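Local coordinates for protein diacylglycerol kinase (PDB 3S40) that probably transfers a phosphate group from ATP to the lipid diacylglycerol, giving phosphatidic acid, at residues 92-97 with 101-106; 108-113 with 117-122; 183-188 with 197-202. All coordinates share one frame; numbering follows the deposited sequence.

Contacts 1 and 2 follow one another in the diacylglycerol kinase catalytic domain, with centres about 9 Å apart. They touch directly. Gln111 NE2 lies 2.9 Å from Ser104 OG and Val109 N lies 3.0 Å from Ser104 O, both probable hydrogen bonds. Contact 3 belongs to the C-terminal beta-sandwich domain. Its centre is about 27 Å from that of contact 1 and about 35 Å from that of contact 2, and the nearest atoms are about 8 Å and 15 Å away, respectively. No ligand marks an active site here. Contact 1 lies beside Asp73 of the GGDGT sequence, a signature of this kinase family, so it is probably the contact closest to the nucleotide site.

Contact 1 (92-97 with 101-106); sequences LAIIPG and NDFSRT
Ile94 CD1 meets Phe103 at the ring edge, close to the ring plane, and lies 4.2 Å from Phe103 CB. One face of that ring carries Thr106 CB, 4.2 Å above its centre, from the next turn of the same helix. The second flat group is the Asn101 amide, whose CG sits 3.4 Å from Pro96 CB. Asn101 CG is anti to its carbonyl carbon (chi1 -51°), which lays the amide against the proline. Between these two points Ser104 faces the strand. Its CB packs 3.6 Å from Ile94 CG2, and its OG lies 3.5 Å from Pro96 CB. The hydroxyl donates back to Asn101 O at 2.9 Å, and Arg105 N bonds to the same oxygen. Asn101 OD1 accepts from Gly98 N. Gln111 bonds both Asn101 ND2 and Ser104 OG. The PGGTCND sequence runs from strand 91-96, last of the four parallel strands, into helix 102-106. Leu92 also bonds this strand to strand 284-296. Asp73 bonds the backbone N of both Asn101 and Asp102. No clear hydrogen bond crosses between strand and helix, so carbon surfaces carry much of the packing, while the named polar groups bond within the turn and to Asp73 and Gln111.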
ATOM      1  N   LEU A  92       3.541   5.495 -11.443  1.00 16.57           N
ATOM      2  CA  LEU A  92       3.806   4.097 -11.098  1.00 23.50           C
ATOM      3  C   LEU A  92       2.596   3.217 -11.452  1.00 21.03           C
ATOM      4  O   LEU A  92       1.443   3.665 -11.381  1.00 25.96           O
ATOM      5  CB  LEU A  92       4.158   3.997  -9.604  1.00 26.65           C
ATOM      6  CG  LEU A  92       4.633   2.680  -8.991  1.00 37.82           C
ATOM      7  CD1 LEU A  92       5.960   2.226  -9.600  1.00 25.34           C
ATOM      8  CD2 LEU A  92       4.763   2.826  -7.474  1.00 39.43           C
ATOM      9  N   ALA A  93       2.864   1.976 -11.851  1.00 15.45           N
ATOM     10  CA  ALA A  93       1.818   1.001 -12.157  1.00 17.72           C
ATOM     11  C   ALA A  93       2.235  -0.354 -11.609  1.00 20.90           C
ATOM     12  O   ALA A  93       3.424  -0.627 -11.457  1.00 20.44           O
ATOM     13  CB  ALA A  93       1.553   0.928 -13.647  1.00 19.63           C
ATOM     14  N   ILE A  94       1.253  -1.188 -11.286  1.00 22.09           N
ATOM     15  CA  ILE A  94       1.519  -2.490 -10.675  1.00 17.73           C
ATOM     16  C   ILE A  94       0.871  -3.571 -11.502  1.00 24.02           C
ATOM     17  O   ILE A  94      -0.284  -3.454 -11.870  1.00 25.90           O
ATOM     18  CB  ILE A  94       0.903  -2.575  -9.244  1.00 27.78           C
ATOM     19  CG1 ILE A  94       1.489  -1.486  -8.339  1.00 20.96           C
ATOM     20  CG2 ILE A  94       1.108  -3.970  -8.641  1.00 18.34           C
ATOM     21  CD1 ILE A  94       0.769  -1.383  -7.002  1.00 29.30           C
ATOM     22  N   ILE A  95       1.624  -4.616 -11.811  1.00 20.35           N
ATOM     23  CA  ILE A  95       1.024  -5.833 -12.303  1.00 18.58           C
ATOM     24  C   ILE A  95       1.214  -6.810 -11.184  1.00 22.27           C
ATOM     25  O   ILE A  95       2.336  -7.086 -10.787  1.00 24.51           O
ATOM     26  CB  ILE A  95       1.681  -6.349 -13.572  1.00 24.04           C
ATOM     27  CG1 ILE A  95       1.593  -5.287 -14.664  1.00 17.89           C
ATOM     28  CG2 ILE A  95       0.979  -7.638 -14.022  1.00 19.20           C
ATOM     29  CD1 ILE A  95       2.480  -5.583 -15.865  1.00 19.25           C
ATOM     30  N   PRO A  96       0.103  -7.324 -10.651  1.00 24.49           N
ATOM     31  CA  PRO A  96       0.094  -8.126  -9.423  1.00 29.49           C
ATOM     32  C   PRO A  96       0.796  -9.467  -9.635  1.00 29.73           C
ATOM     33  O   PRO A  96       0.363 -10.237 -10.461  1.00 34.41           O
ATOM     34  CB  PRO A  96      -1.401  -8.316  -9.136  1.00 33.58           C
ATOM     35  CG  PRO A  96      -2.055  -8.198 -10.474  1.00 32.50           C
ATOM     36  CD  PRO A  96      -1.221  -7.216 -11.273  1.00 18.84           C
ATOM     37  N   GLY A  97       1.870  -9.729  -8.900  1.00 29.12           N
ATOM     38  CA  GLY A  97       2.622 -10.953  -9.089  1.00 34.97           C
ATOM     39  C   GLY A  97       2.850 -11.709  -7.799  1.00 39.12           C
ATOM     40  O   GLY A  97       3.687 -12.609  -7.742  1.00 39.14           O
ATOM     41  N   ASN A 101      -1.197  -8.744  -3.180  1.00 22.35           N
ATOM     42  CA  ASN A 101      -1.274  -7.640  -4.120  1.00 26.55           C
ATOM     43  C   ASN A 101      -2.231  -6.558  -3.589  1.00 25.09           C
ATOM     44  O   ASN A 101      -3.074  -6.027  -4.313  1.00 26.69           O
ATOM     45  CB  ASN A 101      -1.710  -8.193  -5.471  1.00 23.75           C
ATOM     46  CG  ASN A 101      -0.846  -9.368  -5.902  1.00 27.21           C
ATOM     47  OD1 ASN A 101       0.383  -9.249  -5.956  1.00 26.46           O
ATOM     48  ND2 ASN A 101      -1.472 -10.511  -6.182  1.00 20.73           N
ATOM     49  N   ASP A 102      -2.081  -6.248  -2.302  1.00 26.33           N
ATOM     50  CA  ASP A 102      -2.963  -5.318  -1.613  1.00 27.63           C
ATOM     51  C   ASP A 102      -3.093  -3.977  -2.306  1.00 32.38           C
ATOM     52  O   ASP A 102      -4.210  -3.479  -2.533  1.00 24.03           O
ATOM     53  CB  ASP A 102      -2.489  -5.116  -0.177  1.00 34.01           C
ATOM     54  CG  ASP A 102      -2.921  -6.248   0.730  1.00 34.91           C
ATOM     55  OD1 ASP A 102      -3.967  -6.859   0.422  1.00 31.85           O
ATOM     56  OD2 ASP A 102      -2.222  -6.523   1.730  1.00 39.49           O
ATOM     57  N   PHE A 103      -1.965  -3.369  -2.654  1.00 18.43           N
ATOM     58  CA  PHE A 103      -2.114  -2.076  -3.285  1.00 23.34           C
ATOM     59  C   PHE A 103      -2.670  -2.105  -4.713  1.00 16.66           C
ATOM     60  O   PHE A 103      -3.390  -1.183  -5.120  1.00 23.58           O
ATOM     61  CB  PHE A 103      -0.887  -1.168  -3.153  1.00 21.29           C
ATOM     62  CG  PHE A 103      -1.286   0.254  -2.989  1.00 28.80           C
ATOM     63  CD1 PHE A 103      -1.700   0.717  -1.748  1.00 28.40           C
ATOM     64  CD2 PHE A 103      -1.378   1.092  -4.092  1.00 28.75           C
ATOM     65  CE1 PHE A 103      -2.140   2.016  -1.588  1.00 29.38           C
ATOM     66  CE2 PHE A 103      -1.817   2.386  -3.949  1.00 34.36           C
ATOM     67  CZ  PHE A 103      -2.203   2.855  -2.695  1.00 36.82           C
ATOM     68  N   SER A 104      -2.363  -3.158  -5.456  1.00 21.76           N
ATOM     69  CA  SER A 104      -2.929  -3.324  -6.778  1.00 23.15           C
ATOM     70  C   SER A 104      -4.445  -3.434  -6.648  1.00 18.32           C
ATOM     71  O   SER A 104      -5.207  -2.853  -7.449  1.00 21.71           O
ATOM     72  CB  SER A 104      -2.301  -4.535  -7.522  1.00 22.75           C
ATOM     73  OG  SER A 104      -2.967  -5.762  -7.237  1.00 27.97           O
ATOM     74  N   ARG A 105      -4.909  -4.138  -5.620  1.00 18.02           N
ATOM     75  CA  ARG A 105      -6.363  -4.217  -5.404  1.00 23.09           C
ATOM     76  C   ARG A 105      -6.968  -2.865  -5.064  1.00 24.72           C
ATOM     77  O   ARG A 105      -8.064  -2.532  -5.502  1.00 28.79           O
ATOM     78  CB  ARG A 105      -6.721  -5.227  -4.316  1.00 28.11           C
ATOM     79  CG  ARG A 105      -6.454  -6.667  -4.733  1.00 33.65           C
ATOM     80  CD  ARG A 105      -6.644  -7.601  -3.559  1.00 49.79           C
ATOM     81  NE  ARG A 105      -5.935  -8.856  -3.756  1.00 47.64           N
ATOM     82  CZ  ARG A 105      -6.480  -9.928  -4.314  1.00 44.44           C
ATOM     83  NH1 ARG A 105      -5.758 -11.032  -4.458  1.00 37.34           N
ATOM     84  NH2 ARG A 105      -7.747  -9.887  -4.724  1.00 29.63           N
ATOM     85  N   THR A 106      -6.243  -2.073  -4.292  1.00 24.97           N
ATOM     86  CA  THR A 106      -6.732  -0.752  -3.932  1.00 25.41           C
ATOM     87  C   THR A 106      -7.034   0.069  -5.204  1.00 22.74           C
ATOM     88  O   THR A 106      -8.027   0.809  -5.276  1.00 22.78           O
ATOM     89  CB  THR A 106      -5.718  -0.050  -3.001  1.00 24.97           C
ATOM     90  OG1 THR A 106      -5.723  -0.709  -1.724  1.00 16.85           O
ATOM     91  CG2 THR A 106      -6.084   1.414  -2.806  1.00 21.60           C
TER

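Contact 2 (108-113 with 117-122); sequences GVPQNI and AKLITK
Leu119 points a single methyl, CD2, at two residues of the loop. It lies 3.7 Å from Pro110 CD and 4.0 Å from Val109 CG2. The leucine side chain crosses both partners obliquely, and CD2 makes both close contacts. Leu119 CG is anti to the backbone N (chi1 178°), and this sends the branched end out from the helix to the loop. On the loop side, Val109 CG2 stands beside its own backbone N, while the proline offers the ring carbon next to its nitrogen. Ile113 turns its side chain the other way, onto Ile31 of helix 24-38 and Phe70 of strand 66-71. Its backbone still joins the contact: Ala117 N donates to Ile113 O at 3.0 Å, with an N-H...O angle of 152°. This is the first full turn of helix 113-120, which packs on the parallel sheet of the catalytic domain through Ile113 and Ile120. Asn112 is the N-cap, and its OD1 accepts from Glu115 N. At the other end of the loop, Gly108 closes helix 102-106 with a Schellman motif. Between these two helix ends, the Gln111 side chain curls back over the preceding backbone, with all three torsions near -65°. Its NE2 donates to Val109 O at 3.1 Å, from 29° off the carbonyl plane, and also bonds Ser104 OG. Asn298 touches both Pro110 and Leu119 and also donates through ND2 to Gly108 O.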
ATOM      1  N   GLY A 108      -7.842  -1.161  -8.007  1.00 21.62           N
ATOM      2  CA  GLY A 108      -8.836  -1.865  -8.801  1.00 21.11           C
ATOM      3  C   GLY A 108      -8.219  -2.610  -9.971  1.00 22.82           C
ATOM      4  O   GLY A 108      -8.889  -2.974 -10.943  1.00 24.54           O
ATOM      5  N   VAL A 109      -6.923  -2.845  -9.879  1.00 24.14           N
ATOM      6  CA  VAL A 109      -6.217  -3.558 -10.937  1.00 27.46           C
ATOM      7  C   VAL A 109      -6.661  -5.015 -11.035  1.00 25.91           C
ATOM      8  O   VAL A 109      -6.641  -5.734 -10.044  1.00 29.40           O
ATOM      9  CB  VAL A 109      -4.712  -3.541 -10.708  1.00 20.56           C
ATOM     10  CG1 VAL A 109      -4.019  -4.401 -11.764  1.00 22.48           C
ATOM     11  CG2 VAL A 109      -4.178  -2.084 -10.703  1.00 18.06           C
ATOM     12  N   PRO A 110      -7.050  -5.454 -12.242  1.00 29.19           N
ATOM     13  CA  PRO A 110      -7.413  -6.860 -12.477  1.00 33.79           C
ATOM     14  C   PRO A 110      -6.330  -7.785 -11.939  1.00 28.13           C
ATOM     15  O   PRO A 110      -5.140  -7.499 -12.107  1.00 27.35           O
ATOM     16  CB  PRO A 110      -7.443  -6.957 -14.003  1.00 37.38           C
ATOM     17  CG  PRO A 110      -7.795  -5.582 -14.460  1.00 42.26           C
ATOM     18  CD  PRO A 110      -7.207  -4.621 -13.453  1.00 26.77           C
ATOM     19  N   GLN A 111      -6.720  -8.884 -11.305  1.00 22.91           N
ATOM     20  CA  GLN A 111      -5.725  -9.807 -10.767  1.00 32.48           C
ATOM     21  C   GLN A 111      -5.218 -10.801 -11.832  1.00 33.21           C
ATOM     22  O   GLN A 111      -4.222 -11.492 -11.632  1.00 32.27           O
ATOM     23  CB  GLN A 111      -6.262 -10.518  -9.513  1.00 46.43           C
ATOM     24  CG  GLN A 111      -6.477  -9.580  -8.315  1.00 42.42           C
ATOM     25  CD  GLN A 111      -5.179  -8.911  -7.847  1.00 39.35           C
ATOM     26  OE1 GLN A 111      -4.287  -9.579  -7.321  1.00 35.76           O
ATOM     27  NE2 GLN A 111      -5.071  -7.584  -8.045  1.00 31.19           N
ATOM     28  N   ASN A 112      -5.902 -10.850 -12.963  1.00 23.25           N
ATOM     29  CA  ASN A 112      -5.398 -11.552 -14.141  1.00 30.95           C
ATOM     30  C   ASN A 112      -4.315 -10.675 -14.765  1.00 35.68           C
ATOM     31  O   ASN A 112      -4.594  -9.545 -15.202  1.00 26.59           O
ATOM     32  CB  ASN A 112      -6.553 -11.785 -15.129  1.00 33.19           C
ATOM     33  CG  ASN A 112      -6.085 -12.305 -16.481  1.00 45.30           C
ATOM     34  OD1 ASN A 112      -5.353 -11.635 -17.206  1.00 51.27           O
ATOM     35  ND2 ASN A 112      -6.542 -13.494 -16.838  1.00 48.45           N
ATOM     36  N   ILE A 113      -3.077 -11.165 -14.797  1.00 26.53           N
ATOM     37  CA  ILE A 113      -1.966 -10.288 -15.161  1.00 23.91           C
ATOM     38  C   ILE A 113      -2.058  -9.790 -16.595  1.00 28.31           C
ATOM     39  O   ILE A 113      -1.646  -8.668 -16.879  1.00 27.31           O
ATOM     40  CB  ILE A 113      -0.596 -10.908 -14.878  1.00 30.61           C
ATOM     41  CG1 ILE A 113      -0.373 -12.153 -15.737  1.00 25.77           C
ATOM     42  CG2 ILE A 113      -0.470 -11.235 -13.390  1.00 25.03           C
ATOM     43  CD1 ILE A 113       0.988 -12.780 -15.513  1.00 27.98           C
ATOM     44  N   ALA A 117      -1.974  -5.779 -17.494  1.00 21.73           N
ATOM     45  CA  ALA A 117      -1.056  -5.144 -18.436  1.00 15.97           C
ATOM     46  C   ALA A 117      -1.834  -4.281 -19.431  1.00 19.70           C
ATOM     47  O   ALA A 117      -1.425  -3.189 -19.750  1.00 22.97           O
ATOM     48  CB  ALA A 117      -0.187  -6.222 -19.194  1.00 19.69           C
ATOM     49  N   LYS A 118      -2.966  -4.793 -19.906  1.00 20.93           N
ATOM     50  CA  LYS A 118      -3.819  -4.047 -20.822  1.00 32.87           C
ATOM     51  C   LYS A 118      -4.404  -2.773 -20.200  1.00 24.89           C
ATOM     52  O   LYS A 118      -4.454  -1.732 -20.850  1.00 23.72           O
ATOM     53  CB  LYS A 118      -4.936  -4.949 -21.353  1.00 33.86           C
ATOM     54  CG  LYS A 118      -4.367  -6.136 -22.120  1.00 55.34           C
ATOM     55  CD  LYS A 118      -5.442  -7.108 -22.546  1.00 70.00           C
ATOM     56  CE  LYS A 118      -4.822  -8.359 -23.131  1.00 77.11           C
ATOM     57  NZ  LYS A 118      -5.874  -9.347 -23.492  1.00 84.19           N
ATOM     58  N   LEU A 119      -4.829  -2.875 -18.945  1.00 24.67           N
ATOM     59  CA  LEU A 119      -5.224  -1.707 -18.155  1.00 23.34           C
ATOM     60  C   LEU A 119      -4.173  -0.579 -18.210  1.00 21.95           C
ATOM     61  O   LEU A 119      -4.504   0.582 -18.437  1.00 21.37           O
ATOM     62  CB  LEU A 119      -5.492  -2.106 -16.695  1.00 24.03           C
ATOM     63  CG  LEU A 119      -5.869  -0.910 -15.797  1.00 25.42           C
ATOM     64  CD1 LEU A 119      -7.256  -0.402 -16.130  1.00 22.52           C
ATOM     65  CD2 LEU A 119      -5.762  -1.284 -14.335  1.00 27.56           C
ATOM     66  N   ILE A 120      -2.905  -0.918 -18.018  1.00 25.27           N
ATOM     67  CA  ILE A 120      -1.859   0.113 -18.018  1.00 21.13           C
ATOM     68  C   ILE A 120      -1.889   0.848 -19.346  1.00 24.77           C
ATOM     69  O   ILE A 120      -1.647   2.045 -19.428  1.00 24.49           O
ATOM     70  CB  ILE A 120      -0.477  -0.519 -17.813  1.00 23.13           C
ATOM     71  CG1 ILE A 120      -0.403  -1.128 -16.416  1.00 20.11           C
ATOM     72  CG2 ILE A 120       0.626   0.505 -18.080  1.00 17.50           C
ATOM     73  CD1 ILE A 120       0.851  -1.935 -16.142  1.00 22.24           C
ATOM     74  N   THR A 121      -2.220   0.091 -20.376  1.00 22.32           N
ATOM     75  CA  THR A 121      -2.312   0.556 -21.747  1.00 26.66           C
ATOM     76  C   THR A 121      -3.382   1.640 -21.912  1.00 27.60           C
ATOM     77  O   THR A 121      -3.350   2.419 -22.855  1.00 31.16           O
ATOM     78  CB  THR A 121      -2.646  -0.675 -22.625  1.00 29.30           C
ATOM     79  OG1 THR A 121      -1.465  -1.125 -23.293  1.00 40.94           O
ATOM     80  CG2 THR A 121      -3.764  -0.416 -23.588  1.00 25.37           C
ATOM     81  N   LYS A 122      -4.329   1.691 -20.988  1.00 25.87           N
ATOM     82  CA  LYS A 122      -5.399   2.681 -21.083  1.00 23.79           C
ATOM     83  C   LYS A 122      -4.972   3.984 -20.442  1.00 23.23           C
ATOM     84  O   LYS A 122      -5.645   5.015 -20.585  1.00 28.76           O
ATOM     85  CB  LYS A 122      -6.674   2.157 -20.441  1.00 22.92           C
ATOM     86  CG  LYS A 122      -7.243   0.905 -21.101  1.00 30.99           C
ATOM     87  CD  LYS A 122      -7.413   1.086 -22.610  1.00 36.08           C
ATOM     88  CE  LYS A 122      -8.046  -0.153 -23.246  1.00 51.06           C
ATOM     89  NZ  LYS A 122      -7.908  -0.131 -24.731  1.00 54.21           N
TER

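Contact 3 (183-188 with 197-202); sequences VKITYD and VLVMVG
Val183 and Val199 have the nearest CA atoms, 8.5 Å apart, and no hydrogen bond joins the two strands. The contact is made by side chains between the facing sheets. Val199 meets both partners, using one methyl for each. Its CG2 lies 4.2 Å from Val183 CG2, and its CG1 lies 4.2 Å from Ile185 CD1. Val199 CG1 is anti to the backbone N (chi1 -180°), which turns one methyl to each partner. Ile185 has an extended chain (chi2 175°), so CD1 is the atom that reaches across. Val183 and Ile185 are two apart on strand 181-187 and point to the same side. Lys184, between them, turns to the other face and forms a salt bridge with Glu193. All three touching residues are buried and apolar, as in the interior of a beta sandwich, and this sheet-to-sheet packing is consistent with the NAD kinase-like C-terminal domain. Strand 190-196 pairs with strand 181-187. The chain then turns a corner at Val197, where Val197 and Leu198 both face Val229 in a classic beta bulge, and enters the other sheet as strand 198-202. In the first sheet, strand 181-187 runs between strands 190-196 and 261-266. In the second, strand 198-202 runs between strands 224-230 and 141-144. Trp142 and Ile144 pack on Val199, and Ile226 and Val228 on Ile185.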
ATOM      1  N   VAL A 183      -2.096   2.968  25.463  1.00 49.97           N
ATOM      2  CA  VAL A 183      -1.709   3.792  24.341  1.00 53.32           C
ATOM      3  C   VAL A 183      -2.279   5.182  24.544  1.00 52.29           C
ATOM      4  O   VAL A 183      -3.333   5.364  25.166  1.00 49.81           O
ATOM      5  CB  VAL A 183      -2.224   3.208  22.993  1.00 44.77           C
ATOM      6  CG1 VAL A 183      -3.731   3.466  22.826  1.00 34.96           C
ATOM      7  CG2 VAL A 183      -1.456   3.796  21.818  1.00 38.52           C
ATOM      8  N   LYS A 184      -1.554   6.161  24.027  1.00 46.18           N
ATOM      9  CA  LYS A 184      -1.981   7.545  24.054  1.00 51.72           C
ATOM     10  C   LYS A 184      -1.851   8.042  22.622  1.00 44.74           C
ATOM     11  O   LYS A 184      -0.779   7.920  22.016  1.00 47.11           O
ATOM     12  CB  LYS A 184      -1.063   8.342  24.977  1.00 60.77           C
ATOM     13  CG  LYS A 184      -1.665   9.613  25.535  1.00 64.75           C
ATOM     14  CD  LYS A 184      -0.807  10.170  26.669  1.00 74.97           C
ATOM     15  CE  LYS A 184      -0.199   9.056  27.531  1.00 80.44           C
ATOM     16  NZ  LYS A 184      -1.205   8.101  28.080  1.00 82.67           N
ATOM     17  N   ILE A 185      -2.935   8.576  22.067  1.00 39.54           N
ATOM     18  CA  ILE A 185      -2.903   9.037  20.678  1.00 48.02           C
ATOM     19  C   ILE A 185      -3.329  10.485  20.588  1.00 43.27           C
ATOM     20  O   ILE A 185      -4.416  10.840  21.038  1.00 44.19           O
ATOM     21  CB  ILE A 185      -3.821   8.186  19.752  1.00 46.69           C
ATOM     22  CG1 ILE A 185      -3.443   6.698  19.824  1.00 50.12           C
ATOM     23  CG2 ILE A 185      -3.745   8.683  18.314  1.00 41.51           C
ATOM     24  CD1 ILE A 185      -4.372   5.767  19.047  1.00 44.96           C
ATOM     25  N   THR A 186      -2.463  11.320  20.027  1.00 37.01           N
ATOM     26  CA  THR A 186      -2.819  12.699  19.693  1.00 41.89           C
ATOM     27  C   THR A 186      -3.012  12.804  18.188  1.00 50.78           C
ATOM     28  O   THR A 186      -2.174  12.343  17.408  1.00 46.25           O
ATOM     29  CB  THR A 186      -1.717  13.697  20.102  1.00 48.48           C
ATOM     30  OG1 THR A 186      -0.537  13.465  19.312  1.00 57.40           O
ATOM     31  CG2 THR A 186      -1.377  13.550  21.574  1.00 47.96           C
ATOM     32  N   TYR A 187      -4.110  13.415  17.771  1.00 45.58           N
ATOM     33  CA  TYR A 187      -4.383  13.494  16.350  1.00 43.88           C
ATOM     34  C   TYR A 187      -5.066  14.802  16.024  1.00 38.54           C
ATOM     35  O   TYR A 187      -6.213  15.028  16.403  1.00 44.27           O
ATOM     36  CB  TYR A 187      -5.247  12.313  15.913  1.00 34.23           C
ATOM     37  CG  TYR A 187      -6.544  12.224  16.666  1.00 39.46           C
ATOM     38  CD1 TYR A 187      -7.721  12.738  16.126  1.00 45.11           C
ATOM     39  CD2 TYR A 187      -6.594  11.658  17.932  1.00 37.19           C
ATOM     40  CE1 TYR A 187      -8.916  12.676  16.826  1.00 48.99           C
ATOM     41  CE2 TYR A 187      -7.784  11.587  18.638  1.00 45.00           C
ATOM     42  CZ  TYR A 187      -8.941  12.094  18.082  1.00 51.76           C
ATOM     43  OH  TYR A 187     -10.125  12.024  18.783  1.00 47.69           O
ATOM     44  N   ASP A 188      -4.348  15.667  15.320  1.00 43.91           N
ATOM     45  CA  ASP A 188      -4.844  17.003  15.015  1.00 49.28           C
ATOM     46  C   ASP A 188      -5.368  17.698  16.282  1.00 52.81           C
ATOM     47  O   ASP A 188      -6.505  18.181  16.325  1.00 54.33           O
ATOM     48  CB  ASP A 188      -5.924  16.946  13.927  1.00 47.09           C
ATOM     49  CG  ASP A 188      -5.481  16.156  12.696  1.00 47.17           C
ATOM     50  OD1 ASP A 188      -4.266  16.040  12.449  1.00 44.35           O
ATOM     51  OD2 ASP A 188      -6.360  15.648  11.974  1.00 49.68           O
ATOM     52  N   VAL A 197      -5.626  -3.681  22.334  1.00 43.64           N
ATOM     53  CA  VAL A 197      -4.950  -4.900  21.917  1.00 44.27           C
ATOM     54  C   VAL A 197      -4.273  -4.684  20.557  1.00 44.71           C
ATOM     55  O   VAL A 197      -3.265  -5.320  20.240  1.00 38.88           O
ATOM     56  CB  VAL A 197      -5.923  -6.104  21.867  1.00 48.11           C
ATOM     57  CG1 VAL A 197      -7.300  -5.680  21.367  1.00 43.11           C
ATOM     58  CG2 VAL A 197      -5.352  -7.209  21.000  1.00 57.57           C
ATOM     59  N   LEU A 198      -4.825  -3.764  19.765  1.00 37.20           N
ATOM     60  CA  LEU A 198      -4.312  -3.496  18.424  1.00 40.23           C
ATOM     61  C   LEU A 198      -4.472  -2.025  18.031  1.00 34.78           C
ATOM     62  O   LEU A 198      -5.521  -1.421  18.250  1.00 42.68           O
ATOM     63  CB  LEU A 198      -5.023  -4.391  17.406  1.00 38.49           C
ATOM     64  CG  LEU A 198      -4.757  -4.104  15.928  1.00 45.58           C
ATOM     65  CD1 LEU A 198      -3.426  -4.703  15.488  1.00 45.99           C
ATOM     66  CD2 LEU A 198      -5.883  -4.644  15.077  1.00 48.08           C
ATOM     67  N   VAL A 199      -3.428  -1.443  17.458  1.00 36.63           N
ATOM     68  CA  VAL A 199      -3.520  -0.081  16.948  1.00 32.47           C
ATOM     69  C   VAL A 199      -3.072  -0.028  15.502  1.00 40.35           C
ATOM     70  O   VAL A 199      -2.000  -0.516  15.153  1.00 40.54           O
ATOM     71  CB  VAL A 199      -2.665   0.893  17.753  1.00 39.43           C
ATOM     72  CG1 VAL A 199      -2.805   2.299  17.189  1.00 37.04           C
ATOM     73  CG2 VAL A 199      -3.068   0.851  19.233  1.00 44.52           C
HETATM   74  N   MSE A 200      -3.896   0.571  14.657  1.00 42.57           N
HETATM   75  CA  MSE A 200      -3.515   0.701  13.268  1.00 35.51           C
HETATM   76  C   MSE A 200      -3.862   2.004  12.594  1.00 35.83           C
HETATM   77  O   MSE A 200      -4.855   2.661  12.922  1.00 36.33           O
HETATM   78  CB  MSE A 200      -4.041  -0.457  12.470  1.00 40.99           C
HETATM   79  CG  MSE A 200      -3.076  -1.582  12.549  1.00 54.88           C
HETATM   80 SE   MSE A 200      -3.743  -2.999  11.546  0.59 62.60          SE
HETATM   81  CE  MSE A 200      -4.125  -2.016   9.862  1.00 24.07           C
ATOM     82  N   VAL A 201      -3.004   2.348  11.640  1.00 29.50           N
ATOM     83  CA  VAL A 201      -3.122   3.543  10.842  1.00 30.85           C
ATOM     84  C   VAL A 201      -3.144   3.101   9.393  1.00 30.12           C
ATOM     85  O   VAL A 201      -2.166   2.572   8.888  1.00 29.17           O
ATOM     86  CB  VAL A 201      -1.927   4.475  11.087  1.00 30.24           C
ATOM     87  CG1 VAL A 201      -2.150   5.811  10.400  1.00 28.65           C
ATOM     88  CG2 VAL A 201      -1.746   4.673  12.573  1.00 31.37           C
ATOM     89  N   GLY A 202      -4.276   3.303   8.731  1.00 35.71           N
ATOM     90  CA  GLY A 202      -4.483   2.766   7.400  1.00 28.55           C
ATOM     91  C   GLY A 202      -4.528   3.799   6.296  1.00 30.92           C
ATOM     92  O   GLY A 202      -5.011   4.916   6.480  1.00 29.14           O
TER